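Local coordinates for protein argonaute (Methanocaldococcus jannaschii, PDB 5G5S) that uses short single-stranded DNA guides to bind complementary DNA and slice it, and may thereby help defend the cell against invading genetic elements, at residues A[360-365]-A[431-436]; A[459-464]-A[671-676]. All blocks are in the same frame, centred on the assembly; numbering follows the deposited sequence.

Interaction 1 (A[360-365]-A[431-436])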
ATOM      1  N   THR A 360      18.197 -25.968   7.131  1.00101.45           N
ATOM      2  CA  THR A 360      16.839 -25.584   7.527  1.00 96.78           C
ATOM      3  C   THR A 360      16.581 -25.837   9.014  1.00100.85           C
ATOM      4  O   THR A 360      17.120 -26.780   9.589  1.00103.55           O
ATOM      5  CB  THR A 360      15.809 -26.233   6.578  1.00 99.41           C
ATOM      6  OG1 THR A 360      16.221 -26.009   5.232  1.00 98.00           O
ATOM      7  CG2 THR A 360      14.395 -25.695   6.766  1.00 92.70           C
ATOM      8  N   TYR A 361      15.761 -24.979   9.625  1.00 94.44           N
ATOM      9  CA  TYR A 361      15.344 -25.077  11.021  1.00 95.51           C
ATOM     10  C   TYR A 361      13.826 -25.268  11.069  1.00 95.93           C
ATOM     11  O   TYR A 361      13.123 -24.693  10.238  1.00 91.65           O
ATOM     12  CB  TYR A 361      15.724 -23.791  11.771  1.00 96.57           C
ATOM     13  CG  TYR A 361      17.193 -23.688  12.113  1.00102.77           C
ATOM     14  CD1 TYR A 361      18.108 -23.169  11.200  1.00104.48           C
ATOM     15  CD2 TYR A 361      17.667 -24.083  13.359  1.00107.87           C
ATOM     16  CE1 TYR A 361      19.466 -23.082  11.508  1.00109.17           C
ATOM     17  CE2 TYR A 361      19.017 -23.972  13.689  1.00112.75           C
ATOM     18  CZ  TYR A 361      19.913 -23.468  12.760  1.00121.17           C
ATOM     19  OH  TYR A 361      21.247 -23.368  13.084  1.00129.34           O
ATOM     20  N   ILE A 362      13.319 -26.089  12.006  1.00 94.72           N
ATOM     21  CA  ILE A 362      11.869 -26.268  12.170  1.00 92.98           C
ATOM     22  C   ILE A 362      11.493 -25.767  13.558  1.00 96.70           C
ATOM     23  O   ILE A 362      11.770 -26.424  14.561  1.00100.12           O
ATOM     24  CB  ILE A 362      11.286 -27.680  11.823  1.00 97.77           C
ATOM     25  CG1 ILE A 362      11.868 -28.291  10.511  1.00 98.05           C
ATOM     26  CG2 ILE A 362       9.746 -27.656  11.807  1.00 96.87           C
ATOM     27  CD1 ILE A 362      11.632 -27.503   9.138  1.00100.36           C
ATOM     28  N   LEU A 363      10.913 -24.568  13.603  1.00 89.82           N
ATOM     29  CA  LEU A 363      10.525 -23.880  14.830  1.00 90.40           C
ATOM     30  C   LEU A 363       9.047 -24.080  15.168  1.00 95.00           C
ATOM     31  O   LEU A 363       8.172 -23.568  14.471  1.00 91.68           O
ATOM     32  CB  LEU A 363      10.922 -22.386  14.748  1.00 88.03           C
ATOM     33  CG  LEU A 363      12.428 -22.120  14.550  1.00 93.18           C
ATOM     34  CD1 LEU A 363      12.677 -20.760  13.997  1.00 90.42           C
ATOM     35  CD2 LEU A 363      13.213 -22.316  15.839  1.00 99.99           C
ATOM     36  N   ILE A 364       8.780 -24.874  16.222  1.00 96.36           N
ATOM     37  CA  ILE A 364       7.432 -25.218  16.693  1.00 97.11           C
ATOM     38  C   ILE A 364       7.121 -24.441  17.974  1.00102.74           C
ATOM     39  O   ILE A 364       7.915 -24.471  18.916  1.00105.30           O
ATOM     40  CB  ILE A 364       7.247 -26.758  16.910  1.00103.53           C
ATOM     41  CG1 ILE A 364       7.942 -27.619  15.826  1.00103.05           C
ATOM     42  CG2 ILE A 364       5.766 -27.135  17.045  1.00105.08           C
ATOM     43  CD1 ILE A 364       9.242 -28.237  16.263  1.00107.65           C
ATOM     44  N   ASP A 365       5.960 -23.761  18.009  1.00 98.07           N
ATOM     45  CA  ASP A 365       5.487 -22.991  19.165  1.00100.09           C
ATOM     46  C   ASP A 365       5.222 -23.964  20.321  1.00108.84           C
ATOM     47  O   ASP A 365       4.585 -24.998  20.101  1.00109.51           O
ATOM     48  CB  ASP A 365       4.207 -22.218  18.796  1.00100.15           C
ATOM     49  CG  ASP A 365       3.796 -21.159  19.798  1.00113.10           C
ATOM     50  OD1 ASP A 365       3.224 -21.521  20.842  1.00117.50           O
ATOM     51  OD2 ASP A 365       4.002 -19.965  19.512  1.00118.47           O
ATOM     52  N   LEU A 431      11.321 -22.838   9.113  1.00 79.50           N
ATOM     53  CA  LEU A 431       9.884 -23.022   8.955  1.00 77.57           C
ATOM     54  C   LEU A 431       9.277 -22.893  10.349  1.00 81.91           C
ATOM     55  O   LEU A 431       9.584 -23.687  11.238  1.00 83.01           O
ATOM     56  CB  LEU A 431       9.569 -24.383   8.306  1.00 78.78           C
ATOM     57  CG  LEU A 431       8.096 -24.718   8.054  1.00 82.42           C
ATOM     58  CD1 LEU A 431       7.518 -23.887   6.908  1.00 79.73           C
ATOM     59  CD2 LEU A 431       7.921 -26.203   7.778  1.00 85.79           C
ATOM     60  N   ILE A 432       8.492 -21.830  10.553  1.00 77.74           N
ATOM     61  CA  ILE A 432       7.863 -21.522  11.833  1.00 78.98           C
ATOM     62  C   ILE A 432       6.417 -22.045  11.846  1.00 84.62           C
ATOM     63  O   ILE A 432       5.598 -21.631  11.019  1.00 80.81           O
ATOM     64  CB  ILE A 432       7.964 -19.997  12.161  1.00 80.32           C
ATOM     65  CG1 ILE A 432       9.426 -19.510  12.217  1.00 79.98           C
ATOM     66  CG2 ILE A 432       7.211 -19.636  13.446  1.00 83.35           C
ATOM     67  CD1 ILE A 432       9.591 -18.009  11.810  1.00 73.51           C
ATOM     68  N   ILE A 433       6.124 -22.966  12.785  1.00 85.81           N
ATOM     69  CA  ILE A 433       4.793 -23.538  12.993  1.00 87.42           C
ATOM     70  C   ILE A 433       4.221 -22.871  14.255  1.00 90.63           C
ATOM     71  O   ILE A 433       4.720 -23.091  15.367  1.00 90.82           O
ATOM     72  CB  ILE A 433       4.815 -25.098  13.107  1.00 94.33           C
ATOM     73  CG1 ILE A 433       5.816 -25.788  12.122  1.00 94.72           C
ATOM     74  CG2 ILE A 433       3.396 -25.700  13.058  1.00 96.26           C
ATOM     75  CD1 ILE A 433       5.506 -25.702  10.623  1.00100.20           C
ATOM     76  N   GLY A 434       3.217 -22.026  14.056  1.00 86.04           N
ATOM     77  CA  GLY A 434       2.581 -21.284  15.136  1.00 87.73           C
ATOM     78  C   GLY A 434       1.094 -21.519  15.281  1.00 93.61           C
ATOM     79  O   GLY A 434       0.530 -22.399  14.627  1.00 93.56           O
ATOM     80  N   LYS A 435       0.459 -20.724  16.154  1.00 92.22           N
ATOM     81  CA  LYS A 435      -0.976 -20.794  16.449  1.00 94.42           C
ATOM     82  C   LYS A 435      -1.634 -19.408  16.517  1.00 98.41           C
ATOM     83  O   LYS A 435      -0.926 -18.404  16.619  1.00 97.15           O
ATOM     84  CB  LYS A 435      -1.252 -21.629  17.722  1.00101.19           C
ATOM     85  CG  LYS A 435      -0.562 -21.138  18.990  1.00113.98           C
ATOM     86  CD  LYS A 435      -1.264 -21.645  20.240  1.00128.15           C
ATOM     87  CE  LYS A 435      -2.182 -20.602  20.835  1.00139.50           C
ATOM     88  NZ  LYS A 435      -2.787 -21.064  22.107  1.00150.65           N
ATOM     89  N   GLU A 436      -2.981 -19.352  16.429  1.00 96.24           N
ATOM     90  CA  GLU A 436      -3.740 -18.100  16.465  1.00 96.30           C
ATOM     91  C   GLU A 436      -3.656 -17.412  17.829  1.00101.84           C
ATOM     92  O   GLU A 436      -4.283 -17.850  18.796  1.00105.22           O
ATOM     93  CB  GLU A 436      -5.197 -18.301  15.990  1.00 99.30           C
ATOM     94  CG  GLU A 436      -5.991 -17.013  15.783  1.00109.24           C
ATOM     95  CD  GLU A 436      -5.392 -15.978  14.848  1.00120.64           C
ATOM     96  OE1 GLU A 436      -5.152 -16.303  13.664  1.00116.55           O
ATOM     97  OE2 GLU A 436      -5.185 -14.829  15.299  1.00107.07           O
TER
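L363 O takes two donors from the neighbouring strand. I433 N gives it a hydrogen bond of 2.7 Å, almost straight at 171°. The CA-H of I432 adds a weaker contact to the same oxygen, with I432 CA 3.4 Å from L363 O. The ladder continues both ways. L431 N binds Y361 O at 2.8 Å. L363 N binds L431 O at 2.9 Å. D365 N closes the ladder on I433 O at 3.0 Å. The pairing is parallel and joins strands 357-365 and 428-434, the two inner strands of the four-stranded Rossmann-like sheet of the Mid domain.

On one face I362 and L431 lie side by side and point the same way. The end of I362 turns across, and its CD1 sits 3.8 Å from L431 CB. On the other face L363 and I432 cross obliquely. L363 CD1 touches I432 CG1 at 3.9 Å. L447 and L451 of helix 442-452 pack on I432, and L451 also meets L363.

At the C-terminal end the chemistry turns polar. D365 CB packs 4.1 Å from G434 CA. The carboxylate beyond it is held at OD2 by Y444 OH and at OD1 by E367 N. E367 also forms a salt bridge with K435 NZ. The buried carboxylate therefore has a partner on each oxygen. The bonds across this contact run between backbone atoms, while the side chains add apolar packing on both faces, so the ladder itself sets the strand register.

Interaction 2 (A[459-464]-A[671-676])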
ATOM      1  N   GLN A 459       9.640 -18.494   7.151  1.00 71.40           N
ATOM      2  CA  GLN A 459       8.219 -18.389   6.862  1.00 70.10           C
ATOM      3  C   GLN A 459       7.409 -19.039   7.979  1.00 75.26           C
ATOM      4  O   GLN A 459       7.720 -20.155   8.412  1.00 75.45           O
ATOM      5  CB  GLN A 459       7.857 -18.964   5.476  1.00 70.47           C
ATOM      6  CG  GLN A 459       6.396 -18.708   5.030  1.00 69.58           C
ATOM      7  CD  GLN A 459       5.962 -17.259   5.070  1.00 75.21           C
ATOM      8  OE1 GLN A 459       5.006 -16.885   5.754  1.00 67.36           O
ATOM      9  NE2 GLN A 459       6.648 -16.407   4.339  1.00 70.40           N
ATOM     10  N   ASN A 460       6.387 -18.312   8.455  1.00 71.81           N
ATOM     11  CA  ASN A 460       5.482 -18.774   9.498  1.00 73.59           C
ATOM     12  C   ASN A 460       4.173 -19.243   8.891  1.00 77.96           C
ATOM     13  O   ASN A 460       3.752 -18.732   7.852  1.00 74.54           O
ATOM     14  CB  ASN A 460       5.266 -17.709  10.585  1.00 75.28           C
ATOM     15  CG  ASN A 460       4.771 -16.357  10.106  1.00 86.72           C
ATOM     16  OD1 ASN A 460       5.099 -15.872   9.020  1.00 72.47           O
ATOM     17  ND2 ASN A 460       4.021 -15.682  10.958  1.00 81.33           N
ATOM     18  N   ILE A 461       3.554 -20.247   9.529  1.00 78.54           N
ATOM     19  CA  ILE A 461       2.300 -20.873   9.110  1.00 79.32           C
ATOM     20  C   ILE A 461       1.482 -21.243  10.357  1.00 88.08           C
ATOM     21  O   ILE A 461       2.078 -21.639  11.364  1.00 90.26           O
ATOM     22  CB  ILE A 461       2.623 -22.087   8.173  1.00 82.42           C
ATOM     23  CG1 ILE A 461       1.568 -22.336   7.059  1.00 82.60           C
ATOM     24  CG2 ILE A 461       3.137 -23.357   8.890  1.00 85.01           C
ATOM     25  CD1 ILE A 461       0.274 -22.967   7.459  1.00 94.49           C
ATOM     26  N   LEU A 462       0.140 -21.072  10.319  1.00 86.27           N
ATOM     27  CA  LEU A 462      -0.703 -21.435  11.469  1.00 89.99           C
ATOM     28  C   LEU A 462      -1.054 -22.909  11.379  1.00 96.70           C
ATOM     29  O   LEU A 462      -1.616 -23.347  10.368  1.00 96.05           O
ATOM     30  CB  LEU A 462      -1.982 -20.572  11.588  1.00 90.85           C
ATOM     31  CG  LEU A 462      -1.819 -19.058  11.811  1.00 94.67           C
ATOM     32  CD1 LEU A 462      -3.166 -18.365  11.759  1.00 96.51           C
ATOM     33  CD2 LEU A 462      -1.127 -18.733  13.137  1.00 97.99           C
ATOM     34  N   TRP A 463      -0.688 -23.679  12.419  1.00 96.50           N
ATOM     35  CA  TRP A 463      -0.917 -25.123  12.483  1.00 99.12           C
ATOM     36  C   TRP A 463      -2.373 -25.548  12.334  1.00106.99           C
ATOM     37  O   TRP A 463      -2.642 -26.514  11.617  1.00107.13           O
ATOM     38  CB  TRP A 463      -0.274 -25.761  13.724  1.00100.62           C
ATOM     39  CG  TRP A 463      -0.504 -27.242  13.818  1.00104.46           C
ATOM     40  CD1 TRP A 463      -1.203 -27.901  14.787  1.00111.36           C
ATOM     41  CD2 TRP A 463      -0.161 -28.225  12.832  1.00103.97           C
ATOM     42  NE1 TRP A 463      -1.267 -29.243  14.495  1.00112.78           N
ATOM     43  CE2 TRP A 463      -0.643 -29.469  13.295  1.00111.58           C
ATOM     44  CE3 TRP A 463       0.527 -28.179  11.603  1.00102.38           C
ATOM     45  CZ2 TRP A 463      -0.445 -30.658  12.587  1.00111.89           C
ATOM     46  CZ3 TRP A 463       0.714 -29.356  10.898  1.00104.97           C
ATOM     47  CH2 TRP A 463       0.226 -30.576  11.386  1.00109.45           C
ATOM     48  N   GLU A 464      -3.305 -24.828  13.001  1.00106.65           N
ATOM     49  CA  GLU A 464      -4.749 -25.104  12.951  1.00109.44           C
ATOM     50  C   GLU A 464      -5.248 -25.188  11.506  1.00110.56           C
ATOM     51  O   GLU A 464      -5.960 -26.132  11.158  1.00113.12           O
ATOM     52  CB  GLU A 464      -5.556 -24.053  13.743  1.00112.67           C
ATOM     53  CG  GLU A 464      -5.369 -24.116  15.253  1.00125.94           C
ATOM     54  CD  GLU A 464      -4.493 -23.024  15.840  1.00138.48           C
ATOM     55  OE1 GLU A 464      -3.376 -22.803  15.317  1.00120.63           O
ATOM     56  OE2 GLU A 464      -4.917 -22.404  16.843  1.00128.74           O
ATOM     57  N   SER A 671       3.094 -13.838  -2.439  1.00 59.46           N
ATOM     58  CA  SER A 671       2.443 -13.650  -1.128  1.00 60.52           C
ATOM     59  C   SER A 671       1.136 -14.472  -1.113  1.00 67.19           C
ATOM     60  O   SER A 671       0.061 -13.955  -0.802  1.00 68.07           O
ATOM     61  CB  SER A 671       2.145 -12.172  -0.868  1.00 62.01           C
ATOM     62  OG  SER A 671       3.249 -11.336  -1.168  1.00 67.21           O
ATOM     63  N   ALA A 672       1.251 -15.752  -1.478  1.00 64.68           N
ATOM     64  CA  ALA A 672       0.155 -16.704  -1.582  1.00 66.74           C
ATOM     65  C   ALA A 672      -0.549 -17.003  -0.251  1.00 74.47           C
ATOM     66  O   ALA A 672      -1.732 -17.349  -0.257  1.00 75.42           O
ATOM     67  CB  ALA A 672       0.656 -17.982  -2.222  1.00 67.32           C
ATOM     68  N   LEU A 673       0.165 -16.846   0.877  1.00 74.20           N
ATOM     69  CA  LEU A 673      -0.362 -17.093   2.225  1.00 77.29           C
ATOM     70  C   LEU A 673      -1.101 -15.887   2.821  1.00 88.73           C
ATOM     71  O   LEU A 673      -1.907 -16.069   3.735  1.00 90.48           O
ATOM     72  CB  LEU A 673       0.762 -17.542   3.170  1.00 76.80           C
ATOM     73  CG  LEU A 673       1.397 -18.907   2.916  1.00 80.26           C
ATOM     74  CD1 LEU A 673       2.809 -18.947   3.466  1.00 78.89           C
ATOM     75  CD2 LEU A 673       0.542 -20.040   3.505  1.00 83.78           C
ATOM     76  N   TYR A 674      -0.833 -14.666   2.306  1.00 88.96           N
ATOM     77  CA  TYR A 674      -1.457 -13.426   2.778  1.00 91.48           C
ATOM     78  C   TYR A 674      -2.525 -12.891   1.824  1.00 99.26           C
ATOM     79  O   TYR A 674      -2.734 -13.442   0.737  1.00 99.42           O
ATOM     80  CB  TYR A 674      -0.405 -12.320   3.006  1.00 92.61           C
ATOM     81  CG  TYR A 674       0.799 -12.700   3.839  1.00 95.86           C
ATOM     82  CD1 TYR A 674       0.655 -13.420   5.024  1.00 99.69           C
ATOM     83  CD2 TYR A 674       2.072 -12.258   3.497  1.00 96.06           C
ATOM     84  CE1 TYR A 674       1.760 -13.759   5.805  1.00101.76           C
ATOM     85  CE2 TYR A 674       3.179 -12.557   4.287  1.00 97.96           C
ATOM     86  CZ  TYR A 674       3.023 -13.326   5.432  1.00107.20           C
ATOM     87  OH  TYR A 674       4.118 -13.640   6.201  1.00107.39           O
ATOM     88  N   GLY A 675      -3.173 -11.805   2.260  1.00 97.98           N
ATOM     89  CA  GLY A 675      -4.186 -11.060   1.521  1.00 98.53           C
ATOM     90  C   GLY A 675      -5.462 -11.800   1.189  1.00105.41           C
ATOM     91  O   GLY A 675      -5.738 -12.867   1.746  1.00106.38           O
ATOM     92  N   GLU A 676      -6.251 -11.209   0.268  1.00103.32           N
ATOM     93  CA  GLU A 676      -7.537 -11.728  -0.195  1.00105.10           C
ATOM     94  C   GLU A 676      -7.380 -12.570  -1.469  1.00108.67           C
ATOM     95  O   GLU A 676      -7.356 -12.033  -2.587  1.00108.37           O
ATOM     96  CB  GLU A 676      -8.550 -10.584  -0.382  1.00106.94           C
TER
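The region that binds the 5'-phosphorylated end of the guide DNA includes Q459 to I461, and here these residues meet L673 and Y674 of a loop from the PIWI side. Q459 and L673 reach toward each other tip to tip. L673 CD1 lies 3.9 Å from Q459 CG and also 3.9 Å from Q459 CD. The Q459 chain leaves the strand with CG anti to the backbone N (chi1 -172°) and then bends at chi2. The other methyl of L673 touches I461 more loosely, with L673 CD2 4.4 Å from I461 CG1.

Strand 456-462 is an outermost strand of the parallel Mid-domain sheet. Its C-terminal end leads straight into helix 463-467, with L462 at the N-cap. The partner segment is a loop between helices 656-666 and 684-697. Residues S671 to Y674 form a type I turn there, closed by a weak hydrogen bond from Y674 N to S671 O at 3.3 Å. The turn is also held from the Mid side, because L673 N donates to OE1 of Q481, a residue that interacts with guide DNA.

Y674 brings its phenol end to the strand. Q459 and Y674 also approach tip to tip, with the amide and ring planes 63° apart. The side chain of Y674 crosses that of N460 at about a right angle, and the ring and amide planes are again 63° apart. N460 OD1 is 3.7 Å from Y674 OH. N460 OD1 is hydrogen-bonded to K448 NZ. Y674 OH makes a weak hydrogen bond to I715 O, which brings in the C-terminal residue of the chain.

Both interactions involve the same Mid-domain sheet. Strand 428-434 belongs to interaction 1 and its neighbour 456-462 to interaction 2. I432 N probably bonds Q459 O, and G434 O probably bonds W463 N, so the ladder passes from one contact to the next. Their centres are about 12 Å apart. Interaction 1 is buried core: two strands joined by regular backbone bonds and aliphatic faces. Interaction 2 is only partly buried. It joins the sheet edge to a loop far along the chain, and rests on side-chain ends, not on a backbone ladder. Its side chains are mixed, amides and a phenol beside a leucine and an isoleucine, in keeping with its place at the guide 5'-end site.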